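Local coordinates for fibronectin type III domain-containing protein (Simiduia agarivorans, PDB 6P2K) that probably hydrolyses xyloglucan as a glycoside hydrolase family 74 enzyme, this chain being its beta-propeller catalytic part, at residues Asp23-Tyr31 / Val65-Ile73. Numbering follows the deposited sequence.
Sequences DPNQANVVY and VTPGNSNKI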
ATOM      1  N   ASP B  23      17.248  54.406   2.213  1.00 33.12           N
ATOM      2  CA  ASP B  23      17.656  55.676   1.631  1.00 32.34           C
ATOM      3  C   ASP B  23      16.580  56.703   1.961  1.00 33.78           C
ATOM      4  O   ASP B  23      15.442  56.584   1.485  1.00 32.75           O
ATOM      5  CB  ASP B  23      17.852  55.534   0.116  1.00 31.60           C
ATOM      6  CG  ASP B  23      18.408  56.792  -0.541  1.00 35.38           C
ATOM      7  OD1 ASP B  23      18.306  57.894   0.043  1.00 37.81           O
ATOM      8  OD2 ASP B  23      18.943  56.679  -1.664  1.00 33.17           O
ATOM      9  N   PRO B  24      16.890  57.716   2.774  1.00 34.35           N
ATOM     10  CA  PRO B  24      15.870  58.726   3.098  1.00 37.47           C
ATOM     11  C   PRO B  24      15.439  59.556   1.900  1.00 41.93           C
ATOM     12  O   PRO B  24      14.364  60.169   1.949  1.00 45.77           O
ATOM     13  CB  PRO B  24      16.560  59.593   4.159  1.00 37.46           C
ATOM     14  CG  PRO B  24      18.015  59.444   3.866  1.00 38.48           C
ATOM     15  CD  PRO B  24      18.190  58.022   3.396  1.00 36.72           C
ATOM     16  N   ASN B  25      16.233  59.588   0.827  1.00 35.64           N
ATOM     17  CA  ASN B  25      15.895  60.393  -0.339  1.00 36.53           C
ATOM     18  C   ASN B  25      14.960  59.681  -1.306  1.00 40.88           C
ATOM     19  O   ASN B  25      14.253  60.352  -2.065  1.00 38.99           O
ATOM     20  CB  ASN B  25      17.166  60.800  -1.089  1.00 45.33           C
ATOM     21  CG  ASN B  25      18.203  61.430  -0.184  1.00 46.30           C
ATOM     22  OD1 ASN B  25      18.048  62.569   0.255  1.00 51.03           O
ATOM     23  ND2 ASN B  25      19.272  60.693   0.096  1.00 44.91           N
ATOM     24  N   GLN B  26      14.936  58.348  -1.302  1.00 37.19           N
ATOM     25  CA  GLN B  26      14.193  57.582  -2.298  1.00 39.66           C
ATOM     26  C   GLN B  26      13.458  56.447  -1.603  1.00 41.58           C
ATOM     27  O   GLN B  26      14.095  55.533  -1.069  1.00 38.77           O
ATOM     28  CB  GLN B  26      15.124  57.019  -3.369  1.00 34.49           C
ATOM     29  CG  GLN B  26      15.993  58.018  -4.093  1.00 36.94           C
ATOM     30  CD  GLN B  26      16.939  57.320  -5.041  1.00 48.97           C
ATOM     31  OE1 GLN B  26      16.762  57.360  -6.258  1.00 50.84           O
ATOM     32  NE2 GLN B  26      17.941  56.648  -4.485  1.00 44.65           N
ATOM     33  N   ALA B  27      12.129  56.481  -1.637  1.00 39.95           N
ATOM     34  CA  ALA B  27      11.357  55.371  -1.099  1.00 40.16           C
ATOM     35  C   ALA B  27      11.621  54.104  -1.904  1.00 39.96           C
ATOM     36  O   ALA B  27      11.822  54.154  -3.120  1.00 32.28           O
ATOM     37  CB  ALA B  27       9.868  55.709  -1.104  1.00 41.46           C
ATOM     38  N   ASN B  28      11.640  52.969  -1.203  1.00 31.86           N
ATOM     39  CA  ASN B  28      11.893  51.629  -1.729  1.00 29.91           C
ATOM     40  C   ASN B  28      13.360  51.385  -2.069  1.00 32.05           C
ATOM     41  O   ASN B  28      13.688  50.323  -2.617  1.00 33.53           O
ATOM     42  CB  ASN B  28      11.018  51.317  -2.950  1.00 34.24           C
ATOM     43  CG  ASN B  28       9.536  51.477  -2.654  1.00 38.43           C
ATOM     44  OD1 ASN B  28       9.040  50.973  -1.647  1.00 39.60           O
ATOM     45  ND2 ASN B  28       8.828  52.193  -3.522  1.00 34.19           N
ATOM     46  N   VAL B  29      14.257  52.314  -1.745  1.00 32.20           N
ATOM     47  CA  VAL B  29      15.692  52.132  -1.944  1.00 32.62           C
ATOM     48  C   VAL B  29      16.323  51.778  -0.603  1.00 33.76           C
ATOM     49  O   VAL B  29      16.261  52.563   0.350  1.00 36.27           O
ATOM     50  CB  VAL B  29      16.346  53.384  -2.548  1.00 35.17           C
ATOM     51  CG1 VAL B  29      17.849  53.196  -2.624  1.00 26.94           C
ATOM     52  CG2 VAL B  29      15.776  53.641  -3.932  1.00 29.69           C
ATOM     53  N   VAL B  30      16.922  50.589  -0.520  1.00 29.10           N
ATOM     54  CA  VAL B  30      17.519  50.093   0.714  1.00 27.96           C
ATOM     55  C   VAL B  30      18.860  49.442   0.410  1.00 28.66           C
ATOM     56  O   VAL B  30      19.097  48.928  -0.688  1.00 27.03           O
ATOM     57  CB  VAL B  30      16.605  49.080   1.443  1.00 28.78           C
ATOM     58  CG1 VAL B  30      15.378  49.779   2.004  1.00 29.89           C
ATOM     59  CG2 VAL B  30      16.200  47.957   0.499  1.00 28.42           C
ATOM     60  N   TYR B  31      19.737  49.454   1.411  1.00 26.52           N
ATOM     61  CA  TYR B  31      21.036  48.803   1.348  1.00 25.36           C
ATOM     62  C   TYR B  31      21.121  47.774   2.464  1.00 28.93           C
ATOM     63  O   TYR B  31      20.612  48.002   3.567  1.00 27.79           O
ATOM     64  CB  TYR B  31      22.168  49.821   1.470  1.00 25.60           C
ATOM     65  CG  TYR B  31      22.210  50.785   0.310  1.00 29.61           C
ATOM     66  CD1 TYR B  31      21.421  51.928   0.301  1.00 25.92           C
ATOM     67  CD2 TYR B  31      23.020  50.540  -0.788  1.00 27.73           C
ATOM     68  CE1 TYR B  31      21.451  52.806  -0.765  1.00 28.22           C
ATOM     69  CE2 TYR B  31      23.058  51.410  -1.858  1.00 27.85           C
ATOM     70  CZ  TYR B  31      22.272  52.540  -1.843  1.00 28.58           C
ATOM     71  OH  TYR B  31      22.307  53.401  -2.912  1.00 28.52           O
ATOM     72  N   VAL B  65      23.280  56.898   3.641  1.00 40.54           N
ATOM     73  CA  VAL B  65      23.108  57.706   2.438  1.00 40.69           C
ATOM     74  C   VAL B  65      23.002  59.165   2.853  1.00 41.37           C
ATOM     75  O   VAL B  65      22.320  59.493   3.830  1.00 42.10           O
ATOM     76  CB  VAL B  65      21.866  57.260   1.642  1.00 40.14           C
ATOM     77  CG1 VAL B  65      21.885  57.862   0.251  1.00 39.46           C
ATOM     78  CG2 VAL B  65      21.801  55.745   1.564  1.00 30.90           C
ATOM     79  N   THR B  66      23.669  60.040   2.118  1.00 42.41           N
ATOM     80  CA  THR B  66      23.685  61.448   2.492  1.00 45.90           C
ATOM     81  C   THR B  66      22.309  62.068   2.285  1.00 46.41           C
ATOM     82  O   THR B  66      21.728  61.928   1.202  1.00 40.23           O
ATOM     83  CB  THR B  66      24.719  62.218   1.684  1.00 56.51           C
ATOM     84  OG1 THR B  66      24.443  62.064   0.288  1.00 63.52           O
ATOM     85  CG2 THR B  66      26.115  61.719   1.994  1.00 54.42           C
ATOM     86  N   PRO B  67      21.755  62.739   3.290  1.00 46.48           N
ATOM     87  CA  PRO B  67      20.535  63.520   3.068  1.00 47.69           C
ATOM     88  C   PRO B  67      20.732  64.541   1.954  1.00 45.86           C
ATOM     89  O   PRO B  67      21.677  65.331   1.971  1.00 48.17           O
ATOM     90  CB  PRO B  67      20.304  64.200   4.423  1.00 49.13           C
ATOM     91  CG  PRO B  67      20.957  63.280   5.406  1.00 46.48           C
ATOM     92  CD  PRO B  67      22.157  62.723   4.705  1.00 45.66           C
ATOM     93  N   GLY B  68      19.836  64.506   0.971  1.00 44.88           N
ATOM     94  CA  GLY B  68      19.881  65.425  -0.142  1.00 47.72           C
ATOM     95  C   GLY B  68      20.753  65.000  -1.302  1.00 48.62           C
ATOM     96  O   GLY B  68      20.796  65.713  -2.314  1.00 49.94           O
ATOM     97  N   ASN B  69      21.455  63.870  -1.196  1.00 45.45           N
ATOM     98  CA  ASN B  69      22.314  63.407  -2.286  1.00 45.61           C
ATOM     99  C   ASN B  69      22.402  61.883  -2.177  1.00 44.72           C
ATOM    100  O   ASN B  69      23.332  61.342  -1.574  1.00 47.12           O
ATOM    101  CB  ASN B  69      23.688  64.060  -2.235  1.00 48.57           C
ATOM    102  CG  ASN B  69      24.637  63.521  -3.292  1.00 53.27           C
ATOM    103  OD1 ASN B  69      24.221  62.855  -4.241  1.00 53.60           O
ATOM    104  ND2 ASN B  69      25.922  63.807  -3.130  1.00 56.37           N
ATOM    105  N   SER B  70      21.430  61.200  -2.783  1.00 42.99           N
ATOM    106  CA  SER B  70      21.385  59.742  -2.748  1.00 44.80           C
ATOM    107  C   SER B  70      22.529  59.086  -3.514  1.00 45.71           C
ATOM    108  O   SER B  70      22.602  57.853  -3.542  1.00 46.36           O
ATOM    109  CB  SER B  70      20.044  59.246  -3.293  1.00 48.09           C
ATOM    110  OG  SER B  70      19.815  59.717  -4.609  1.00 50.04           O
ATOM    111  N   ASN B  71      23.418  59.864  -4.131  1.00 49.22           N
ATOM    112  CA  ASN B  71      24.572  59.307  -4.824  1.00 49.71           C
ATOM    113  C   ASN B  71      25.820  59.240  -3.952  1.00 45.80           C
ATOM    114  O   ASN B  71      26.786  58.575  -4.337  1.00 42.58           O
ATOM    115  CB  ASN B  71      24.873  60.117  -6.089  1.00 52.59           C
ATOM    116  CG  ASN B  71      23.891  59.831  -7.213  1.00 57.63           C
ATOM    117  OD1 ASN B  71      23.474  58.689  -7.414  1.00 56.36           O
ATOM    118  ND2 ASN B  71      23.516  60.869  -7.951  1.00 61.85           N
ATOM    119  N   LYS B  72      25.828  59.903  -2.797  1.00 44.66           N
ATOM    120  CA  LYS B  72      26.960  59.867  -1.877  1.00 43.58           C
ATOM    121  C   LYS B  72      26.605  58.942  -0.717  1.00 41.63           C
ATOM    122  O   LYS B  72      25.699  59.241   0.067  1.00 41.21           O
ATOM    123  CB  LYS B  72      27.312  61.266  -1.382  1.00 47.58           C
ATOM    124  CG  LYS B  72      28.616  61.325  -0.604  1.00 49.30           C
ATOM    125  CD  LYS B  72      29.339  62.651  -0.802  1.00 51.16           C
ATOM    126  CE  LYS B  72      28.793  63.729   0.119  1.00 51.99           C
ATOM    127  NZ  LYS B  72      29.602  64.977   0.040  1.00 53.16           N
ATOM    128  N   ILE B  73      27.320  57.825  -0.609  1.00 40.38           N
ATOM    129  CA  ILE B  73      27.017  56.776   0.358  1.00 38.39           C
ATOM    130  C   ILE B  73      28.277  56.458   1.150  1.00 41.64           C
ATOM    131  O   ILE B  73      29.360  56.319   0.571  1.00 44.25           O
ATOM    132  CB  ILE B  73      26.485  55.508  -0.336  1.00 36.03           C
ATOM    133  CG1 ILE B  73      25.142  55.799  -0.998  1.00 41.32           C
ATOM    134  CG2 ILE B  73      26.369  54.355   0.649  1.00 32.75           C
ATOM    135  CD1 ILE B  73      24.887  54.950  -2.206  1.00 43.74           C
TER
HETATM  136  O   HOH W   1      21.095  55.888  -3.042  1.00 30.02           O
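The side-chain amide of Asn-25 grips the 66–69 turn at two points. Asn-25 OD1 accepts from Gly-68 N at 2.7 Å, while Asn-25 ND2 donates to Thr-66 O at 3.0 Å. That carbonyl also takes Asn-69 N, the bond closing the type II turn, and the two donors reach it from opposite faces of its plane.

Asp-23 holds this amide from within its own segment. Chi1 of -175° swings the Asp-23 carboxylate away from its own N and beside the carbonyl carbon, where OD1 takes Asn-25 N from above the carboxylate plane, an Asx turn, and Asn-25 ND2 on its syn lone pair. Asp-23 OD2 takes Gln-26 NE2 at 3.0 Å. A water in the plane of the Tyr-31 ring, at its edge, accepts from Tyr-31 OH and donates to Asp-23 OD2 and Ser-70 O. With an alanine here, Gln-26 NE2 and the water would probably lose an acceptor and the Asn-25 amide turn more freely.

Apolar contacts flank the polar network: Val-65 CG2 lies 3.8 Å from Tyr-31 CE1, and Ile-73 CD1 lies 3.6 Å from Tyr-31 CZ. Pro-24 CD approaches Val-65 CB.

The contact joins hairpin turns of adjacent four-stranded antiparallel sheets, 17–51 and 60–93, neighbouring blades of a GH74 seven-bladed beta-propeller.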